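Local coordinates for protein leucine aminopeptidase (Fimbriiglobus ruber, PDB 7D1B) that probably catalyses the cyclisation of N-terminal glutamine of peptides to pyroglutamate, as a zinc-binding glutaminyl cyclase of the M28 peptidase family, at residues Q59-I64 with E79-H84; M164-H169 with V329-I334; H168-V173 with V177-V182; F303-W308 with P315-G320. All coordinates share one frame; numbering follows the deposited sequence.

Contact 1 (Q59-I64 with E79-H84)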
loop_
_atom_site.group_PDB
_atom_site.type_symbol
_atom_site.label_atom_id
_atom_site.label_comp_id
_atom_site.label_asym_id
_atom_site.label_seq_id
_atom_site.Cartn_x
_atom_site.Cartn_y
_atom_site.Cartn_z
ATOM N N GLN A 59 -15.194 -1.706 -3.157
ATOM C CA GLN A 59 -16.250 -2.681 -3.408
ATOM C C GLN A 59 -15.982 -3.456 -4.692
ATOM O O GLN A 59 -16.201 -4.670 -4.750
ATOM C CB GLN A 59 -17.594 -1.964 -3.491
ATOM C CG GLN A 59 -18.774 -2.917 -3.612
ATOM C CD GLN A 59 -19.026 -3.655 -2.314
ATOM O OE1 GLN A 59 -19.254 -3.029 -1.275
ATOM N NE2 GLN A 59 -18.971 -4.984 -2.357
ATOM N N GLN A 60 -15.521 -2.774 -5.739
ATOM C CA GLN A 60 -15.270 -3.444 -7.012
ATOM C C GLN A 60 -14.197 -4.515 -6.870
ATOM O O GLN A 60 -14.342 -5.655 -7.360
ATOM C CB GLN A 60 -14.849 -2.404 -8.048
ATOM C CG GLN A 60 -14.508 -3.009 -9.390
ATOM C CD GLN A 60 -14.060 -1.995 -10.429
ATOM O OE1 GLN A 60 -14.018 -0.784 -10.172
ATOM N NE2 GLN A 60 -13.721 -2.490 -11.618
ATOM N N LEU A 61 -13.095 -4.161 -6.191
ATOM C CA LEU A 61 -12.022 -5.134 -6.008
ATOM C C LEU A 61 -12.489 -6.296 -5.142
ATOM O O LEU A 61 -12.217 -7.461 -5.455
ATOM C CB LEU A 61 -10.775 -4.457 -5.435
ATOM C CG LEU A 61 -10.112 -3.429 -6.360
ATOM C CD1 LEU A 61 -8.965 -2.754 -5.648
ATOM C CD2 LEU A 61 -9.617 -4.075 -7.649
ATOM N N CYS A 62 -13.229 -6.013 -4.070
ATOM C CA CYS A 62 -13.740 -7.102 -3.245
ATOM C C CYS A 62 -14.743 -7.966 -3.999
ATOM O O CYS A 62 -14.822 -9.169 -3.743
ATOM C CB CYS A 62 -14.349 -6.572 -1.948
ATOM S SG CYS A 62 -13.146 -5.902 -0.790
ATOM N N ASP A 63 -15.491 -7.385 -4.937
ATOM C CA ASP A 63 -16.472 -8.132 -5.710
ATOM C C ASP A 63 -15.824 -9.107 -6.678
ATOM O O ASP A 63 -16.518 -9.983 -7.197
ATOM C CB ASP A 63 -17.387 -7.169 -6.469
ATOM C CG ASP A 63 -18.440 -6.529 -5.579
ATOM O OD1 ASP A 63 -18.611 -6.949 -4.420
ATOM O OD2 ASP A 63 -19.104 -5.591 -6.054
ATOM N N ILE A 64 -14.521 -8.970 -6.946
ATOM C CA ILE A 64 -13.818 -10.050 -7.651
ATOM C C ILE A 64 -13.878 -11.368 -6.885
ATOM O O ILE A 64 -13.818 -12.450 -7.487
ATOM C CB ILE A 64 -12.371 -9.622 -7.942
ATOM C CG1 ILE A 64 -12.405 -8.450 -8.911
ATOM C CG2 ILE A 64 -11.506 -10.786 -8.477
ATOM C CD1 ILE A 64 -11.071 -7.769 -9.078
ATOM N N GLU A 79 -5.826 -7.263 -14.345
ATOM C CA GLU A 79 -6.407 -6.706 -15.568
ATOM C C GLU A 79 -7.179 -5.424 -15.270
ATOM O O GLU A 79 -7.043 -4.417 -15.986
ATOM C CB GLU A 79 -7.319 -7.734 -16.224
ATOM C CG GLU A 79 -6.553 -8.961 -16.714
ATOM C CD GLU A 79 -7.426 -10.145 -17.125
ATOM O OE1 GLU A 79 -8.643 -10.148 -16.835
ATOM O OE2 GLU A 79 -6.875 -11.088 -17.735
ATOM N N VAL A 80 -8.012 -5.452 -14.224
ATOM C CA VAL A 80 -8.799 -4.278 -13.849
ATOM C C VAL A 80 -7.880 -3.096 -13.566
ATOM O O VAL A 80 -8.088 -1.979 -14.063
ATOM C CB VAL A 80 -9.684 -4.610 -12.632
ATOM C CG1 VAL A 80 -10.283 -3.342 -12.042
ATOM C CG2 VAL A 80 -10.772 -5.617 -13.004
ATOM N N LEU A 81 -6.859 -3.323 -12.738
ATOM C CA LEU A 81 -5.965 -2.239 -12.350
ATOM C C LEU A 81 -5.157 -1.729 -13.530
ATOM O O LEU A 81 -4.976 -0.511 -13.682
ATOM C CB LEU A 81 -5.037 -2.698 -11.228
ATOM C CG LEU A 81 -5.757 -2.939 -9.896
ATOM C CD1 LEU A 81 -4.860 -3.684 -8.941
ATOM C CD2 LEU A 81 -6.219 -1.638 -9.254
ATOM N N THR A 82 -4.645 -2.637 -14.367
ATOM C CA THR A 82 -3.840 -2.212 -15.505
ATOM C C THR A 82 -4.652 -1.331 -16.434
ATOM O O THR A 82 -4.195 -0.251 -16.835
ATOM C CB THR A 82 -3.286 -3.435 -16.249
ATOM O OG1 THR A 82 -2.418 -4.165 -15.371
ATOM C CG2 THR A 82 -2.521 -3.024 -17.511
ATOM N N LYS A 83 -5.872 -1.767 -16.771
ATOM C CA LYS A 83 -6.718 -0.979 -17.665
ATOM C C LYS A 83 -7.066 0.369 -17.049
ATOM O O LYS A 83 -7.049 1.402 -17.734
ATOM C CB LYS A 83 -7.986 -1.764 -17.987
ATOM C CG LYS A 83 -8.960 -1.038 -18.890
ATOM C CD LYS A 83 -10.223 -1.854 -19.120
ATOM C CE LYS A 83 -11.179 -1.143 -20.067
ATOM N NZ LYS A 83 -12.383 -1.970 -20.352
ATOM N N HIS A 84 -7.341 0.390 -15.745
ATOM C CA HIS A 84 -7.705 1.640 -15.090
ATOM C C HIS A 84 -6.546 2.635 -15.133
ATOM O O HIS A 84 -6.704 3.811 -15.530
ATOM C CB HIS A 84 -8.074 1.321 -13.646
ATOM C CG HIS A 84 -8.503 2.520 -12.876
ATOM N ND1 HIS A 84 -9.759 3.075 -13.010
ATOM C CD2 HIS A 84 -7.831 3.294 -11.991
ATOM C CE1 HIS A 84 -9.843 4.132 -12.221
ATOM N NE2 HIS A 84 -8.689 4.289 -11.594
#
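Gln-60 meets Val-80 on one side of helix 51-63, while on the side turned from helix 72-87 the neighbouring Gln-59 NE2 donates a hydrogen bond to Asp-63 OD1 at 2.9 Å. The oxygen lies in the amide plane of Gln-59, but the nitrogen comes to it from above the carboxylate plane. This bond spans one turn near the end of helix 51-63, and it occupies two polar side chains that take no part in the contact between the helices.

No hydrogen bond crosses between the helices; the contact is made by van der Waals packing, mostly between methyl groups. Gln-60 is drawn out straight, its CG anti to the backbone N (chi1 178°) and its chain extended beyond, which carries the amide to the neighbouring helix. There NE2 lies 3.6 Å from Val-80 CG1, a packing contact and not a hydrogen bond. Val-80 turns its other branch to Ile-64, with CG2 4.5 Å from Ile-64 CD1. Deeper in, Leu-61 CD2 and Leu-81 CD2 also stand 4.5 Å apart, methyl to methyl. Leu-61 rests further on Thr-157 and Ala-160, and Leu-81 on Met-164, so helix 153-167 completes the apolar layer beneath.

Residue types follow depth. Leucines fill the buried side, a beta-branched valine offers two methyls, CG1 to Gln-60 and CG2 to Ile-64, and an extended glutamine can span the partly exposed margin. The join between these helices thus rests on dispersion and on the exclusion of water from methyl groups, and the amide at its margin adds only van der Waals contact.

Contact 2 (M164-H169 with V329-I334)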
loop_
_atom_site.group_PDB
_atom_site.type_symbol
_atom_site.label_atom_id
_atom_site.label_comp_id
_atom_site.label_asym_id
_atom_site.label_seq_id
_atom_site.Cartn_x
_atom_site.Cartn_y
_atom_site.Cartn_z
ATOM N N MET A 164 -6.457 3.754 -7.291
ATOM C CA MET A 164 -7.423 3.929 -8.380
ATOM C C MET A 164 -8.054 5.313 -8.334
ATOM O O MET A 164 -8.221 5.955 -9.372
ATOM C CB MET A 164 -8.494 2.845 -8.317
ATOM C CG MET A 164 -7.980 1.455 -8.655
ATOM S SD MET A 164 -9.273 0.185 -8.562
ATOM C CE MET A 164 -10.112 0.500 -10.110
ATOM N N GLU A 165 -8.418 5.786 -7.141
ATOM C CA GLU A 165 -8.969 7.136 -7.029
ATOM C C GLU A 165 -7.930 8.186 -7.413
ATOM O O GLU A 165 -8.208 9.097 -8.202
ATOM C CB GLU A 165 -9.528 7.395 -5.629
ATOM C CG GLU A 165 -9.959 8.854 -5.421
ATOM C CD GLU A 165 -11.050 9.315 -6.383
ATOM O OE1 GLU A 165 -11.788 8.449 -6.890
ATOM O OE2 GLU A 165 -11.166 10.556 -6.602
ATOM N N LEU A 166 -6.722 8.080 -6.852
ATOM C CA LEU A 166 -5.680 9.061 -7.126
ATOM C C LEU A 166 -5.374 9.147 -8.608
ATOM O O LEU A 166 -5.042 10.228 -9.115
ATOM C CB LEU A 166 -4.399 8.708 -6.358
ATOM C CG LEU A 166 -4.432 8.921 -4.847
ATOM C CD1 LEU A 166 -3.162 8.365 -4.225
ATOM C CD2 LEU A 166 -4.598 10.387 -4.509
ATOM N N ALA A 167 -5.467 8.024 -9.321
ATOM C CA ALA A 167 -5.160 8.025 -10.744
ATOM C C ALA A 167 -6.013 9.006 -11.539
ATOM O O ALA A 167 -5.573 9.461 -12.589
ATOM C CB ALA A 167 -5.321 6.613 -11.301
ATOM N N HIS A 168 -7.241 9.313 -11.091
ATOM C CA HIS A 168 -8.048 10.308 -11.795
ATOM C C HIS A 168 -7.400 11.686 -11.790
ATOM O O HIS A 168 -7.696 12.501 -12.674
ATOM C CB HIS A 168 -9.441 10.409 -11.188
ATOM C CG HIS A 168 -10.291 9.211 -11.453
ATOM N ND1 HIS A 168 -10.962 9.028 -12.642
ATOM C CD2 HIS A 168 -10.574 8.126 -10.688
ATOM C CE1 HIS A 168 -11.630 7.888 -12.593
ATOM N NE2 HIS A 168 -11.408 7.320 -11.424
ATOM N N HIS A 169 -6.536 11.954 -10.807
ATOM C CA HIS A 169 -6.007 13.286 -10.561
ATOM C C HIS A 169 -4.557 13.436 -10.967
ATOM O O HIS A 169 -4.117 14.570 -11.161
ATOM C CB HIS A 169 -6.134 13.611 -9.066
ATOM C CG HIS A 169 -7.504 13.339 -8.543
ATOM N ND1 HIS A 169 -8.520 14.274 -8.574
ATOM C CD2 HIS A 169 -8.042 12.202 -8.041
ATOM C CE1 HIS A 169 -9.622 13.719 -8.094
ATOM N NE2 HIS A 169 -9.360 12.458 -7.775
ATOM N N VAL A 329 -3.005 13.790 1.865
ATOM C CA VAL A 329 -1.681 13.827 2.485
ATOM C C VAL A 329 -0.621 13.337 1.514
ATOM O O VAL A 329 0.443 13.948 1.373
ATOM C CB VAL A 329 -1.688 13.041 3.809
ATOM C CG1 VAL A 329 -0.271 12.887 4.353
ATOM C CG2 VAL A 329 -2.587 13.749 4.808
ATOM N N LEU A 330 -0.900 12.233 0.815
ATOM C CA LEU A 330 0.064 11.732 -0.174
ATOM C C LEU A 330 0.315 12.761 -1.267
ATOM O O LEU A 330 1.467 12.998 -1.653
ATOM C CB LEU A 330 -0.457 10.447 -0.807
ATOM C CG LEU A 330 -0.548 9.237 0.113
ATOM C CD1 LEU A 330 -1.323 8.126 -0.576
ATOM C CD2 LEU A 330 0.851 8.764 0.489
ATOM N N LEU A 331 -0.753 13.389 -1.785
ATOM C CA LEU A 331 -0.554 14.371 -2.850
ATOM C C LEU A 331 0.194 15.597 -2.338
ATOM O O LEU A 331 1.003 16.187 -3.073
ATOM C CB LEU A 331 -1.891 14.771 -3.467
ATOM C CG LEU A 331 -2.585 13.669 -4.261
ATOM C CD1 LEU A 331 -3.910 14.189 -4.785
ATOM C CD2 LEU A 331 -1.693 13.169 -5.397
ATOM N N GLY A 332 -0.037 15.993 -1.080
ATOM C CA GLY A 332 0.717 17.122 -0.546
ATOM C C GLY A 332 2.189 16.798 -0.397
ATOM O O GLY A 332 3.054 17.600 -0.759
ATOM N N TRP A 333 2.485 15.604 0.116
ATOM C CA TRP A 333 3.856 15.115 0.215
ATOM C C TRP A 333 4.548 15.154 -1.145
ATOM O O TRP A 333 5.686 15.628 -1.269
ATOM C CB TRP A 333 3.809 13.696 0.791
ATOM C CG TRP A 333 5.116 12.947 0.782
ATOM C CD1 TRP A 333 6.296 13.319 1.371
ATOM C CD2 TRP A 333 5.347 11.667 0.186
ATOM N NE1 TRP A 333 7.257 12.348 1.160
ATOM C CE2 TRP A 333 6.694 11.321 0.439
ATOM C CE3 TRP A 333 4.548 10.786 -0.565
ATOM C CZ2 TRP A 333 7.250 10.114 0.003
ATOM C CZ3 TRP A 333 5.103 9.585 -1.003
ATOM C CH2 TRP A 333 6.446 9.263 -0.723
ATOM N N ILE A 334 3.858 14.684 -2.183
ATOM C CA ILE A 334 4.417 14.719 -3.534
ATOM C C ILE A 334 4.725 16.154 -3.956
ATOM O O ILE A 334 5.814 16.451 -4.463
ATOM C CB ILE A 334 3.469 14.014 -4.515
ATOM C CG1 ILE A 334 3.504 12.509 -4.272
ATOM C CG2 ILE A 334 3.811 14.348 -5.964
ATOM C CD1 ILE A 334 2.253 11.767 -4.792
#
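Leu-166, Leu-330 and Leu-331 all place CG anti to the carbonyl carbon and beside the backbone N, and at Leu-166 (chi1 -72°) this sends the two methyls across to helix 320-336, one for each partner. Leu-166 CD1 meets Leu-330 CD1 at 4.1 Å, the two side chains crossing at about a right angle. The other branch, CD2, lies 3.9 Å from Leu-331 CG and equally close to Leu-331 CD1, and here the side chains slide past each other in opposite directions. One leucine is thus set against two successive leucines of the facing helix, where branched, flexible side chains can fit the space between helix backbones.

The polar chemistry stays on the 164-169 side. His-169 NE2 donates to Glu-165 OE2 at 2.9 Å in an almost straight bond (176°), the oxygen lying in the plane of the imidazole but the nitrogen above that of the carboxylate. OE2 also accepts a hydrogen bond from the backbone N of Asp-50, while OE1 forms a salt bridge with Arg-53 of helix 51-63. These partners probably favour the ionised form of the buried glutamate.

The contact joins two helices packed on the same face of the central sheet. Its interior is purely hydrocarbon and so places no directional demand on either helix, whereas the end of helix 153-167 is tied through Glu-165 by directed bonds, one of them a salt bridge, to Asp-50 and Arg-53.

Contact 3 (H168-V173 with V177-V182)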
loop_
_atom_site.group_PDB
_atom_site.type_symbol
_atom_site.label_atom_id
_atom_site.label_comp_id
_atom_site.label_asym_id
_atom_site.label_seq_id
_atom_site.Cartn_x
_atom_site.Cartn_y
_atom_site.Cartn_z
ATOM N N HIS A 168 -7.241 9.313 -11.091
ATOM C CA HIS A 168 -8.048 10.308 -11.795
ATOM C C HIS A 168 -7.400 11.686 -11.790
ATOM O O HIS A 168 -7.696 12.501 -12.674
ATOM C CB HIS A 168 -9.441 10.409 -11.188
ATOM C CG HIS A 168 -10.291 9.211 -11.453
ATOM N ND1 HIS A 168 -10.962 9.028 -12.642
ATOM C CD2 HIS A 168 -10.574 8.126 -10.688
ATOM C CE1 HIS A 168 -11.630 7.888 -12.593
ATOM N NE2 HIS A 168 -11.408 7.320 -11.424
ATOM N N HIS A 169 -6.536 11.954 -10.807
ATOM C CA HIS A 169 -6.007 13.286 -10.561
ATOM C C HIS A 169 -4.557 13.436 -10.967
ATOM O O HIS A 169 -4.117 14.570 -11.161
ATOM C CB HIS A 169 -6.134 13.611 -9.066
ATOM C CG HIS A 169 -7.504 13.339 -8.543
ATOM N ND1 HIS A 169 -8.520 14.274 -8.574
ATOM C CD2 HIS A 169 -8.042 12.202 -8.041
ATOM C CE1 HIS A 169 -9.622 13.719 -8.094
ATOM N NE2 HIS A 169 -9.360 12.458 -7.775
ATOM N N MET A 170 -3.804 12.334 -11.106
ATOM C CA MET A 170 -2.343 12.426 -11.162
ATOM C C MET A 170 -1.840 13.290 -12.311
ATOM O O MET A 170 -0.882 14.044 -12.121
ATOM C CB MET A 170 -1.702 11.042 -11.225
ATOM C CG MET A 170 -1.786 10.252 -9.938
ATOM S SD MET A 170 -1.063 11.066 -8.487
ATOM C CE MET A 170 0.667 10.970 -8.923
ATOM N N LYS A 171 -2.449 13.199 -13.504
ATOM C CA LYS A 171 -1.924 13.998 -14.611
ATOM C C LYS A 171 -2.156 15.484 -14.416
ATOM O O LYS A 171 -1.551 16.273 -15.149
ATOM C CB LYS A 171 -2.436 13.526 -15.974
ATOM C CG LYS A 171 -1.834 12.206 -16.449
ATOM C CD LYS A 171 -0.322 12.150 -16.387
ATOM C CE LYS A 171 0.355 13.179 -17.266
ATOM N NZ LYS A 171 0.750 12.584 -18.578
ATOM N N GLY A 172 -2.984 15.879 -13.446
ATOM C CA GLY A 172 -3.145 17.274 -13.085
ATOM C C GLY A 172 -2.320 17.718 -11.895
ATOM O O GLY A 172 -2.524 18.842 -11.425
ATOM N N VAL A 173 -1.407 16.894 -11.389
ATOM C CA VAL A 173 -0.633 17.215 -10.189
ATOM C C VAL A 173 0.733 17.749 -10.605
ATOM O O VAL A 173 1.445 17.071 -11.367
ATOM C CB VAL A 173 -0.464 15.983 -9.285
ATOM C CG1 VAL A 173 0.455 16.312 -8.113
ATOM C CG2 VAL A 173 -1.825 15.493 -8.803
ATOM N N VAL A 177 9.111 15.398 -8.686
ATOM C CA VAL A 177 9.587 14.027 -8.556
ATOM C C VAL A 177 8.717 13.102 -9.395
ATOM O O VAL A 177 7.544 13.375 -9.655
ATOM C CB VAL A 177 9.597 13.576 -7.080
ATOM C CG1 VAL A 177 10.650 14.352 -6.296
ATOM C CG2 VAL A 177 8.218 13.714 -6.444
ATOM N N GLY A 178 9.284 11.976 -9.800
ATOM C CA GLY A 178 8.458 10.916 -10.337
ATOM C C GLY A 178 7.605 10.310 -9.243
ATOM O O GLY A 178 7.939 10.401 -8.058
ATOM N N VAL A 179 6.493 9.675 -9.633
ATOM C CA VAL A 179 5.668 8.954 -8.659
ATOM C C VAL A 179 5.334 7.593 -9.236
ATOM O O VAL A 179 4.713 7.505 -10.301
ATOM C CB VAL A 179 4.383 9.718 -8.289
ATOM C CG1 VAL A 179 3.563 8.905 -7.276
ATOM C CG2 VAL A 179 4.717 11.074 -7.712
ATOM N N ASP A 180 5.731 6.532 -8.528
ATOM C CA ASP A 180 5.389 5.166 -8.903
ATOM C C ASP A 180 4.406 4.602 -7.888
ATOM O O ASP A 180 4.692 4.593 -6.681
ATOM C CB ASP A 180 6.635 4.284 -8.970
ATOM C CG ASP A 180 7.529 4.689 -10.107
ATOM O OD1 ASP A 180 6.991 5.156 -11.130
ATOM O OD2 ASP A 180 8.762 4.577 -9.994
ATOM N N PHE A 181 3.241 4.172 -8.374
ATOM C CA PHE A 181 2.313 3.384 -7.574
ATOM C C PHE A 181 2.777 1.937 -7.700
ATOM O O PHE A 181 2.845 1.404 -8.817
ATOM C CB PHE A 181 0.903 3.488 -8.151
ATOM C CG PHE A 181 0.224 4.832 -7.986
ATOM C CD1 PHE A 181 0.828 5.920 -7.349
ATOM C CD2 PHE A 181 -1.073 4.996 -8.478
ATOM C CE1 PHE A 181 0.138 7.147 -7.203
ATOM C CE2 PHE A 181 -1.753 6.205 -8.329
ATOM C CZ PHE A 181 -1.158 7.274 -7.696
ATOM N N VAL A 182 3.134 1.312 -6.587
ATOM C CA VAL A 182 3.671 -0.041 -6.618
ATOM C C VAL A 182 2.737 -0.936 -5.811
ATOM O O VAL A 182 2.479 -0.676 -4.624
ATOM C CB VAL A 182 5.115 -0.104 -6.086
ATOM C CG1 VAL A 182 5.639 -1.538 -6.143
ATOM C CG2 VAL A 182 6.017 0.866 -6.873
#
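Met-170 reaches strand 178-184 by two kinds of contact, apolar and sulfur-aromatic. Among the apolar ones, its terminal methyl CE lies 3.9 Å from Val-179 CG1, the two side chains crossing at about a right angle. Further back along the same chain, CG approaches Phe-181 CZ at 3.8 Å, coming in obliquely to the ring.

The Met-aromatic contact is oblique too: SD sits 5.1 Å from the centroid of the Phe-181 ring, 68° off its normal. The side chain is folded at chi2 (-57°) and chi3, and this double bend lets CG and SD pass the far end of the phenylalanine while CE swings round to the valine. Methionine suits the place because its unbranched, pliable chain and polarisable sulfur can follow two surfaces of different shape. With the chain cut back to an alanine, Phe-181 CZ and the Val-179 methyl would probably lose their partner, and a gap would open between loop and strand.

Val-179 and Phe-181 alternate with Asp-180, which points away and pairs with Arg-124. Phe-181 also stacks edge-to-face with Trp-117 of the adjacent strand 108-117. Helix 153-167 forms the crossover of a beta-alpha-beta unit leading from strand 123-130 to its parallel neighbour 178-184, and the segment 168-173 folds back against that second strand, where Leu-331 of helix 320-336 also packs on Met-170.

Contact 4 (F303-W308 with P315-G320)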
loop_
_atom_site.group_PDB
_atom_site.type_symbol
_atom_site.label_atom_id
_atom_site.label_comp_id
_atom_site.label_asym_id
_atom_site.label_seq_id
_atom_site.Cartn_x
_atom_site.Cartn_y
_atom_site.Cartn_z
ATOM N N PHE A 303 -2.487 -0.374 13.261
ATOM C CA PHE A 303 -2.415 -1.810 13.461
ATOM C C PHE A 303 -3.436 -2.296 14.474
ATOM O O PHE A 303 -3.553 -3.506 14.664
ATOM C CB PHE A 303 -0.975 -2.186 13.853
ATOM C CG PHE A 303 -0.625 -3.658 13.676
ATOM C CD1 PHE A 303 -1.187 -4.459 12.674
ATOM C CD2 PHE A 303 0.290 -4.238 14.539
ATOM C CE1 PHE A 303 -0.824 -5.803 12.541
ATOM C CE2 PHE A 303 0.647 -5.581 14.407
ATOM C CZ PHE A 303 0.094 -6.354 13.408
ATOM N N ASP A 304 -4.181 -1.392 15.114
ATOM C CA ASP A 304 -5.275 -1.788 15.989
ATOM C C ASP A 304 -6.613 -1.917 15.269
ATOM O O ASP A 304 -7.639 -2.128 15.924
ATOM C CB ASP A 304 -5.370 -0.838 17.184
ATOM C CG ASP A 304 -4.160 -0.922 18.081
ATOM O OD1 ASP A 304 -3.644 -2.046 18.288
ATOM O OD2 ASP A 304 -3.708 0.139 18.562
ATOM N N TYR A 305 -6.626 -1.847 13.940
ATOM C CA TYR A 305 -7.851 -2.064 13.183
ATOM C C TYR A 305 -8.598 -3.275 13.728
ATOM O O TYR A 305 -8.055 -4.382 13.801
ATOM C CB TYR A 305 -7.481 -2.321 11.732
ATOM C CG TYR A 305 -8.637 -2.675 10.827
ATOM C CD1 TYR A 305 -9.823 -1.938 10.839
ATOM C CD2 TYR A 305 -8.536 -3.740 9.934
ATOM C CE1 TYR A 305 -10.870 -2.252 9.972
ATOM C CE2 TYR A 305 -9.569 -4.057 9.071
ATOM C CZ TYR A 305 -10.732 -3.308 9.088
ATOM O OH TYR A 305 -11.766 -3.582 8.216
ATOM N N LYS A 306 -9.863 -3.067 14.090
ATOM C CA LYS A 306 -10.571 -4.080 14.856
ATOM C C LYS A 306 -10.992 -5.280 14.024
ATOM O O LYS A 306 -11.292 -6.325 14.600
ATOM C CB LYS A 306 -11.782 -3.500 15.592
ATOM C CG LYS A 306 -12.898 -3.051 14.717
ATOM C CD LYS A 306 -14.041 -2.477 15.544
ATOM C CE LYS A 306 -13.614 -1.196 16.245
ATOM N NZ LYS A 306 -14.784 -0.491 16.847
ATOM N N HIS A 307 -11.043 -5.166 12.699
ATOM C CA HIS A 307 -11.457 -6.276 11.850
ATOM C C HIS A 307 -10.285 -6.970 11.174
ATOM O O HIS A 307 -10.481 -7.726 10.212
ATOM C CB HIS A 307 -12.535 -5.826 10.869
ATOM C CG HIS A 307 -13.714 -5.260 11.568
ATOM N ND1 HIS A 307 -14.652 -6.058 12.189
ATOM C CD2 HIS A 307 -14.049 -3.979 11.849
ATOM C CE1 HIS A 307 -15.547 -5.285 12.775
ATOM N NE2 HIS A 307 -15.202 -4.024 12.585
ATOM N N TRP A 308 -9.074 -6.730 11.669
ATOM C CA TRP A 308 -7.865 -7.308 11.090
ATOM C C TRP A 308 -7.946 -8.831 11.034
ATOM O O TRP A 308 -8.121 -9.496 12.063
ATOM C CB TRP A 308 -6.700 -6.885 11.964
ATOM C CG TRP A 308 -5.364 -7.392 11.505
ATOM C CD1 TRP A 308 -4.740 -7.134 10.317
ATOM C CD2 TRP A 308 -4.474 -8.225 12.258
ATOM N NE1 TRP A 308 -3.511 -7.753 10.295
ATOM C CE2 TRP A 308 -3.321 -8.422 11.474
ATOM C CE3 TRP A 308 -4.538 -8.812 13.529
ATOM C CZ2 TRP A 308 -2.242 -9.203 11.910
ATOM C CZ3 TRP A 308 -3.472 -9.589 13.959
ATOM C CH2 TRP A 308 -2.338 -9.766 13.155
ATOM N N PRO A 315 -16.112 -4.122 2.739
ATOM C CA PRO A 315 -16.147 -2.724 2.263
ATOM C C PRO A 315 -16.922 -1.768 3.153
ATOM O O PRO A 315 -16.610 -0.569 3.160
ATOM C CB PRO A 315 -16.759 -2.848 0.861
ATOM C CG PRO A 315 -16.278 -4.191 0.411
ATOM C CD PRO A 315 -16.406 -5.064 1.641
ATOM N N ASP A 316 -17.927 -2.240 3.901
ATOM C CA ASP A 316 -18.666 -1.335 4.779
ATOM C C ASP A 316 -17.828 -0.809 5.938
ATOM O O ASP A 316 -18.274 0.111 6.635
ATOM C CB ASP A 316 -19.872 -2.059 5.354
ATOM C CG ASP A 316 -19.479 -3.333 6.037
ATOM O OD1 ASP A 316 -19.245 -4.333 5.327
ATOM O OD2 ASP A 316 -19.338 -3.319 7.272
ATOM N N LYS A 317 -16.623 -1.336 6.143
ATOM C CA LYS A 317 -15.733 -0.800 7.168
ATOM C C LYS A 317 -14.895 0.367 6.668
ATOM O O LYS A 317 -14.187 0.990 7.462
ATOM C CB LYS A 317 -14.792 -1.892 7.691
ATOM C CG LYS A 317 -15.498 -3.155 8.175
ATOM C CD LYS A 317 -16.555 -2.867 9.254
ATOM C CE LYS A 317 -17.160 -4.150 9.824
ATOM N NZ LYS A 317 -17.779 -4.986 8.765
ATOM N N ILE A 318 -14.940 0.661 5.384
ATOM C CA ILE A 318 -14.093 1.697 4.804
ATOM C C ILE A 318 -14.794 3.044 4.897
ATOM O O ILE A 318 -15.980 3.157 4.578
ATOM C CB ILE A 318 -13.774 1.368 3.339
ATOM C CG1 ILE A 318 -13.147 -0.024 3.218
ATOM C CG2 ILE A 318 -12.891 2.460 2.734
ATOM C CD1 ILE A 318 -11.889 -0.223 4.063
ATOM N N SER A 319 -14.067 4.070 5.322
ATOM C CA SER A 319 -14.564 5.439 5.319
ATOM C C SER A 319 -14.020 6.178 4.093
ATOM O O SER A 319 -12.802 6.335 3.944
ATOM C CB SER A 319 -14.112 6.142 6.594
ATOM O OG SER A 319 -14.203 7.544 6.424
ATOM N N GLY A 320 -14.915 6.665 3.235
ATOM C CA GLY A 320 -14.462 7.462 2.103
ATOM C C GLY A 320 -13.739 8.726 2.522
ATOM O O GLY A 320 -12.768 9.129 1.885
#
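In this M28-family fold, a CH-pi contact joins His-307, in the type I beta turn from Tyr-305 to Trp-308, to Lys-317, at the end of the short 3-10 segment 315-317. Lys-317 CE lies over one face of the imidazole, 3.5 Å from its centroid. A bend at chi2 (-56°) brings the lysine's CD and CE over the ring, crossing it at about a right angle, and a second at chi4 turns NZ toward Asp-316. In the conformer described, NZ forms a 2.7 Å salt bridge with Asp-316 OD2, on the syn side of the carboxylate. NZ also bonds to Ser-312 O, and His-307 ND1 to Ser-312 OG, which fixes the ring's rotation. If an alanine replaced this lysine, the histidine face would probably lose its cover and Asp-316, in that conformer, its charged mate.

Tyr-305, with CG anti to the backbone N (chi1 175°), folds its ring under the turn, and the backbone N of His-307 stands over the ring centre. The Tyr-305 side chain is about 6 Å from that of the zinc ligand Asp-155. A long, rigid phenol suits this span: the hydroxyl hydrogen-bonds Asp-313 OD1 and lies 3.5 Å from Lys-317 CB.

Contacts 2 and 3 are the buried pair. They share residues 168-169 and merge where Leu-331 touches Met-170 and Leu-166 touches Phe-181, fixing helices 153-167 and 320-336 on one face of the sheet with hydrocarbon, sulfur and aromatic groups. Contacts 1 and 4 are partly buried and admit polar side chains: contact 1 still relies on methyl groups, whereas contact 4, nearest the zinc, joins loops through a lysine methylene over an imidazole face, its polar ends held by neighbouring loop residues. Helix 51-63 connects these two, since Gln-59 and Cys-62 pack on Pro-315. Contact 1 also touches contact 2, through His-84 NE2 and Met-164 O, probably hydrogen-bonded, 2.8 Å apart.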